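Long-range contacts in cruciform cutting endonuclease 1, mitochondrial (Schizosaccharomyces pombe, PDB 1KCF), which resolves Holliday junctions as a homodimeric, magnesium-dependent endonuclease that cuts four-way DNA junctions at the point of strand exchange and appears important for maintaining mitochondrial DNA: residues Leu43-Gly48 / His112-Glu117; Phe52-Ala57 / His106-Pro111. One frame throughout, in Å; residues are numbered along the deposited sequence.

Contact 1: Leu43-Gly48 / His112-Glu117; sequences LGIDLG and HVILME
Strands 43-47 and 113-117 run parallel, their axes 4.6 Å apart at closest and inclined by 19°, with Leu43, Gly44, Ile45 and Asp46 level with Ile114, Leu115, Met116 and Glu117. Five backbone hydrogen bonds form the ladder. The first, from Leu43 N to Val113 O (2.8 Å), is nearly straight and lies in the carbonyl plane; the last three, ending with Leu47 N to Glu117 O, meet their acceptors almost along the C=O axis. Both strands belong to the central mixed sheet of the RNase H-like fold of the RuvC resolvase family. Ile45 and Ile114 lie side by side on one face, CD1 of Ile45 4.0 Å from CG2 of Ile114. Leu47 crosses Met116 obliquely, its CD1 3.6 Å from Met116 CG, and both side chains pack on Leu142 of helix 128-151. An alanine at Leu47 would lose the isobutyl contacts and probably loosen Met116 against that helix. The other face carries Asp46, a Mg(2+)-binding residue, and beside it Glu117, its OE1 5.0 Å from Asp46 OD1 and its OE2 hydrogen-bonded to Thr171 OG1. Asp46 OD2 lies close to Asp230 OD2; with Glu117 nearby, these acids would probably favour a cation or raise a pKa.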
loop_
_atom_site.group_PDB
_atom_site.type_symbol
_atom_site.label_atom_id
_atom_site.label_comp_id
_atom_site.label_asym_id
_atom_site.label_seq_id
_atom_site.Cartn_x
_atom_site.Cartn_y
_atom_site.Cartn_z
ATOM N N LEU A 43 -11.746 -3.657 -16.311
ATOM C CA LEU A 43 -10.606 -2.747 -16.361
ATOM C C LEU A 43 -9.303 -3.450 -15.978
ATOM O O LEU A 43 -9.064 -3.746 -14.807
ATOM C CB LEU A 43 -10.833 -1.553 -15.429
ATOM C CG LEU A 43 -9.689 -0.533 -15.394
ATOM C CD1 LEU A 43 -9.562 0.155 -16.748
ATOM C CD2 LEU A 43 -9.948 0.495 -14.299
ATOM N N GLY A 44 -8.473 -3.726 -16.978
ATOM C CA GLY A 44 -7.198 -4.371 -16.729
ATOM C C GLY A 44 -6.132 -3.320 -16.488
ATOM O O GLY A 44 -5.970 -2.405 -17.294
ATOM N N ILE A 45 -5.402 -3.448 -15.384
ATOM C CA ILE A 45 -4.365 -2.482 -15.047
ATOM C C ILE A 45 -2.976 -3.074 -14.834
ATOM O O ILE A 45 -2.799 -4.047 -14.100
ATOM C CB ILE A 45 -4.741 -1.695 -13.782
ATOM C CG1 ILE A 45 -6.000 -0.870 -14.040
ATOM C CG2 ILE A 45 -3.586 -0.793 -13.369
ATOM C CD1 ILE A 45 -6.518 -0.156 -12.816
ATOM N N ASP A 46 -1.999 -2.470 -15.496
ATOM C CA ASP A 46 -0.603 -2.875 -15.385
ATOM C C ASP A 46 0.062 -1.816 -14.523
ATOM O O ASP A 46 0.365 -0.724 -15.008
ATOM C CB ASP A 46 0.057 -2.891 -16.758
ATOM C CG ASP A 46 0.413 -4.279 -17.209
ATOM O OD1 ASP A 46 1.031 -5.016 -16.415
ATOM O OD2 ASP A 46 0.079 -4.628 -18.360
ATOM N N LEU A 47 0.276 -2.134 -13.249
ATOM C CA LEU A 47 0.872 -1.187 -12.315
ATOM C C LEU A 47 2.274 -0.709 -12.666
ATOM O O LEU A 47 3.199 -1.504 -12.857
ATOM C CB LEU A 47 0.883 -1.762 -10.900
ATOM C CG LEU A 47 -0.481 -1.946 -10.237
ATOM C CD1 LEU A 47 -0.301 -2.664 -8.910
ATOM C CD2 LEU A 47 -1.143 -0.593 -10.043
ATOM N N GLY A 48 2.400 0.612 -12.730
ATOM C CA GLY A 48 3.657 1.264 -13.033
ATOM C C GLY A 48 3.401 2.741 -12.826
ATOM O O GLY A 48 2.247 3.164 -12.797
ATOM N N HIS A 112 -16.877 -2.841 -13.519
ATOM C CA HIS A 112 -17.595 -3.878 -12.799
ATOM C C HIS A 112 -16.509 -4.773 -12.216
ATOM O O HIS A 112 -16.699 -5.428 -11.192
ATOM C CB HIS A 112 -18.470 -4.707 -13.746
ATOM C CG HIS A 112 -19.671 -3.978 -14.261
ATOM N ND1 HIS A 112 -20.281 -2.958 -13.563
ATOM C CD2 HIS A 112 -20.406 -4.155 -15.386
ATOM C CE1 HIS A 112 -21.337 -2.537 -14.236
ATOM N NE2 HIS A 112 -21.434 -3.247 -15.344
ATOM N N VAL A 113 -15.364 -4.787 -12.890
ATOM C CA VAL A 113 -14.231 -5.593 -12.467
ATOM C C VAL A 113 -12.928 -4.857 -12.742
ATOM O O VAL A 113 -12.779 -4.186 -13.761
ATOM C CB VAL A 113 -14.185 -6.947 -13.221
ATOM C CG1 VAL A 113 -12.975 -7.758 -12.760
ATOM C CG2 VAL A 113 -15.471 -7.731 -12.976
ATOM N N ILE A 114 -11.992 -4.977 -11.809
ATOM C CA ILE A 114 -10.687 -4.356 -11.955
ATOM C C ILE A 114 -9.644 -5.435 -11.760
ATOM O O ILE A 114 -9.601 -6.079 -10.714
ATOM C CB ILE A 114 -10.450 -3.248 -10.911
ATOM C CG1 ILE A 114 -11.449 -2.114 -11.126
ATOM C CG2 ILE A 114 -9.022 -2.716 -11.032
ATOM C CD1 ILE A 114 -11.406 -1.065 -10.045
ATOM N N LEU A 115 -8.822 -5.631 -12.784
ATOM C CA LEU A 115 -7.756 -6.623 -12.766
ATOM C C LEU A 115 -6.432 -5.902 -12.552
ATOM O O LEU A 115 -6.077 -4.986 -13.301
ATOM C CB LEU A 115 -7.724 -7.377 -14.092
ATOM C CG LEU A 115 -9.067 -7.942 -14.568
ATOM C CD1 LEU A 115 -8.851 -8.646 -15.888
ATOM C CD2 LEU A 115 -9.647 -8.896 -13.531
ATOM N N MET A 116 -5.698 -6.321 -11.532
ATOM C CA MET A 116 -4.434 -5.684 -11.217
ATOM C C MET A 116 -3.254 -6.638 -11.320
ATOM O O MET A 116 -3.278 -7.755 -10.806
ATOM C CB MET A 116 -4.504 -5.085 -9.814
ATOM C CG MET A 116 -3.587 -3.897 -9.582
ATOM S SD MET A 116 -3.827 -3.214 -7.922
ATOM C CE MET A 116 -5.284 -2.210 -8.190
ATOM N N GLU A 117 -2.217 -6.178 -12.001
ATOM C CA GLU A 117 -1.009 -6.953 -12.185
ATOM C C GLU A 117 0.120 -5.941 -12.236
ATOM O O GLU A 117 -0.081 -4.812 -12.666
ATOM C CB GLU A 117 -1.112 -7.729 -13.497
ATOM C CG GLU A 117 -0.009 -8.708 -13.766
ATOM C CD GLU A 117 -0.380 -9.683 -14.872
ATOM O OE1 GLU A 117 0.454 -9.901 -15.774
ATOM O OE2 GLU A 117 -1.503 -10.234 -14.838
#

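Contact 2: Phe52-Ala57 / His106-Pro111; sequences FSYCFA and HEKFNP
Phe109, the last residue of helix 91-109, inserts its side chain between Tyr54 and Phe56, whose side chains start out on the same face of strand 52-57. With CG anti to its own carbonyl carbon, Phe109 presents a different part to each neighbour. Its CB sits over the centre of the Phe56 ring, 3.9 Å from the centroid and almost on the ring normal, a CH-pi contact, while Phe109 O approaches Phe56 CZ at 3.3 Å. With Phe56 CG anti to the backbone N, the two side chains slide past each other in opposite directions, CD2 of Phe56 3.9 Å from CD2 of Phe109, their planes at 31°. The far end of the Phe109 ring meets Tyr54, whose CG takes the crowded position between backbone N and carbonyl carbon (chi1 70°). These side chains cross at about a right angle, with Phe109 CZ 3.4 Å from Tyr54 CE1 and the planes at 44°. Both ring pairs are oblique. Lys108 lays CG over one face of the Phe109 ring, toward the rim, 3.5 Å above its plane, and extends fully to bring NZ to 4.1 Å from Tyr54 OH, a loose approach. The chain leaves the helix at Asn110, which has positive phi, and Pro111 then places CB 4.2 Å from Phe56 CE1. Arg41 ties down this turn by hydrogen bonds to the carbonyl oxygens of Phe109 and Asn110. The aromatic cluster therefore joins helix end to sheet through dispersion and ring-face contacts, while two carbonyl oxygens of the turn are satisfied by a guanidinium group.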
loop_
_atom_site.group_PDB
_atom_site.type_symbol
_atom_site.label_atom_id
_atom_site.label_comp_id
_atom_site.label_asym_id
_atom_site.label_seq_id
_atom_site.Cartn_x
_atom_site.Cartn_y
_atom_site.Cartn_z
ATOM N N PHE A 52 2.214 3.460 -16.560
ATOM C CA PHE A 52 0.960 2.905 -16.073
ATOM C C PHE A 52 0.177 2.537 -17.323
ATOM O O PHE A 52 0.024 3.355 -18.227
ATOM C CB PHE A 52 0.198 3.966 -15.271
ATOM C CG PHE A 52 -1.127 3.495 -14.730
ATOM C CD1 PHE A 52 -1.193 2.769 -13.547
ATOM C CD2 PHE A 52 -2.308 3.788 -15.401
ATOM C CE1 PHE A 52 -2.421 2.343 -13.037
ATOM C CE2 PHE A 52 -3.538 3.368 -14.903
ATOM C CZ PHE A 52 -3.597 2.645 -13.718
ATOM N N SER A 53 -0.304 1.306 -17.394
ATOM C CA SER A 53 -1.067 0.892 -18.559
ATOM C C SER A 53 -2.408 0.308 -18.136
ATOM O O SER A 53 -2.515 -0.309 -17.082
ATOM C CB SER A 53 -0.285 -0.140 -19.370
ATOM O OG SER A 53 -0.986 -0.482 -20.552
ATOM N N TYR A 54 -3.428 0.513 -18.961
ATOM C CA TYR A 54 -4.756 -0.004 -18.660
ATOM C C TYR A 54 -5.504 -0.331 -19.944
ATOM O O TYR A 54 -5.242 0.252 -20.998
ATOM C CB TYR A 54 -5.548 1.026 -17.844
ATOM C CG TYR A 54 -5.941 2.261 -18.624
ATOM C CD1 TYR A 54 -7.070 2.262 -19.443
ATOM C CD2 TYR A 54 -5.173 3.427 -18.560
ATOM C CE1 TYR A 54 -7.428 3.385 -20.183
ATOM C CE2 TYR A 54 -5.520 4.557 -19.296
ATOM C CZ TYR A 54 -6.651 4.530 -20.105
ATOM O OH TYR A 54 -7.012 5.641 -20.840
ATOM N N CYS A 55 -6.423 -1.284 -19.848
ATOM C CA CYS A 55 -7.247 -1.691 -20.979
ATOM C C CYS A 55 -8.645 -1.919 -20.413
ATOM O O CYS A 55 -8.834 -2.747 -19.519
ATOM C CB CYS A 55 -6.708 -2.984 -21.607
ATOM S SG CYS A 55 -7.503 -3.467 -23.186
ATOM N N PHE A 56 -9.616 -1.167 -20.913
ATOM C CA PHE A 56 -10.994 -1.284 -20.447
ATOM C C PHE A 56 -11.767 -1.974 -21.565
ATOM O O PHE A 56 -11.855 -1.455 -22.678
ATOM C CB PHE A 56 -11.554 0.115 -20.156
ATOM C CG PHE A 56 -12.926 0.116 -19.532
ATOM C CD1 PHE A 56 -13.205 -0.670 -18.421
ATOM C CD2 PHE A 56 -13.934 0.931 -20.044
ATOM C CE1 PHE A 56 -14.465 -0.650 -17.826
ATOM C CE2 PHE A 56 -15.199 0.959 -19.456
ATOM C CZ PHE A 56 -15.462 0.164 -18.342
ATOM N N ALA A 57 -12.314 -3.151 -21.272
ATOM C CA ALA A 57 -13.034 -3.917 -22.281
ATOM C C ALA A 57 -14.249 -4.681 -21.764
ATOM O O ALA A 57 -14.489 -4.754 -20.562
ATOM C CB ALA A 57 -12.074 -4.885 -22.942
ATOM N N HIS A 106 -12.353 5.332 -11.479
ATOM C CA HIS A 106 -13.746 5.014 -11.158
ATOM C C HIS A 106 -14.731 5.936 -11.863
ATOM O O HIS A 106 -15.770 5.494 -12.351
ATOM C CB HIS A 106 -13.982 5.088 -9.647
ATOM C CG HIS A 106 -13.554 3.858 -8.908
ATOM N ND1 HIS A 106 -14.220 2.657 -9.020
ATOM C CD2 HIS A 106 -12.510 3.635 -8.076
ATOM C CE1 HIS A 106 -13.602 1.745 -8.290
ATOM N NE2 HIS A 106 -12.560 2.313 -7.707
ATOM N N GLU A 107 -14.390 7.218 -11.916
ATOM C CA GLU A 107 -15.244 8.217 -12.539
ATOM C C GLU A 107 -15.227 8.137 -14.056
ATOM O O GLU A 107 -16.227 8.424 -14.714
ATOM C CB GLU A 107 -14.815 9.614 -12.092
ATOM N N LYS A 108 -14.088 7.743 -14.607
ATOM C CA LYS A 108 -13.936 7.661 -16.051
ATOM C C LYS A 108 -14.400 6.344 -16.667
ATOM O O LYS A 108 -14.879 6.322 -17.803
ATOM C CB LYS A 108 -12.470 7.913 -16.419
ATOM C CG LYS A 108 -12.194 7.926 -17.908
ATOM C CD LYS A 108 -10.785 8.410 -18.208
ATOM C CE LYS A 108 -10.523 8.423 -19.710
ATOM N NZ LYS A 108 -9.195 9.012 -20.046
ATOM N N PHE A 109 -14.278 5.253 -15.920
ATOM C CA PHE A 109 -14.655 3.949 -16.443
ATOM C C PHE A 109 -15.779 3.255 -15.689
ATOM O O PHE A 109 -16.501 2.444 -16.269
ATOM C CB PHE A 109 -13.420 3.044 -16.477
ATOM C CG PHE A 109 -12.269 3.632 -17.236
ATOM C CD1 PHE A 109 -10.992 3.649 -16.684
ATOM C CD2 PHE A 109 -12.465 4.194 -18.496
ATOM C CE1 PHE A 109 -9.928 4.220 -17.371
ATOM C CE2 PHE A 109 -11.407 4.767 -19.195
ATOM C CZ PHE A 109 -10.135 4.782 -18.633
ATOM N N ASN A 110 -15.929 3.564 -14.406
ATOM C CA ASN A 110 -16.975 2.944 -13.600
ATOM C C ASN A 110 -17.004 1.447 -13.922
ATOM O O ASN A 110 -17.982 0.940 -14.462
ATOM C CB ASN A 110 -18.327 3.570 -13.940
ATOM C CG ASN A 110 -19.294 3.518 -12.785
ATOM O OD1 ASN A 110 -19.077 4.151 -11.751
ATOM N ND2 ASN A 110 -20.368 2.758 -12.946
ATOM N N PRO A 111 -15.921 0.725 -13.589
ATOM C CA PRO A 111 -15.794 -0.714 -13.845
ATOM C C PRO A 111 -16.612 -1.658 -12.972
ATOM O O PRO A 111 -16.986 -1.332 -11.845
ATOM C CB PRO A 111 -14.294 -0.973 -13.664
ATOM C CG PRO A 111 -13.659 0.395 -13.791
ATOM C CD PRO A 111 -14.650 1.264 -13.079
#

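In the fold
Contacts 1 and 2 have centres 8 Å apart and meet along the antiparallel pair of strands 42-47 and 52-59. Asp46 N lies 2.7 Å from Ser53 O and Gly44 N 2.7 Å from Cys55 O, both probable hydrogen bonds, and Ile45 CG2 packs 3.4 Å from Phe52 CE1. Helix 91-109, held on the sheet by contact 2, leads through a short turn into strand 113-118 of contact 1, which runs parallel to 42-47 on the flank away from 52-59. The Mg(2+) site belongs to contact 1: the side chain of Asp46 is about 3 Å from that of Asp230, its fellow ligand on helix 224-253. Tyr54 of contact 2 stands about 7 Å from Asp46, side chain to side chain.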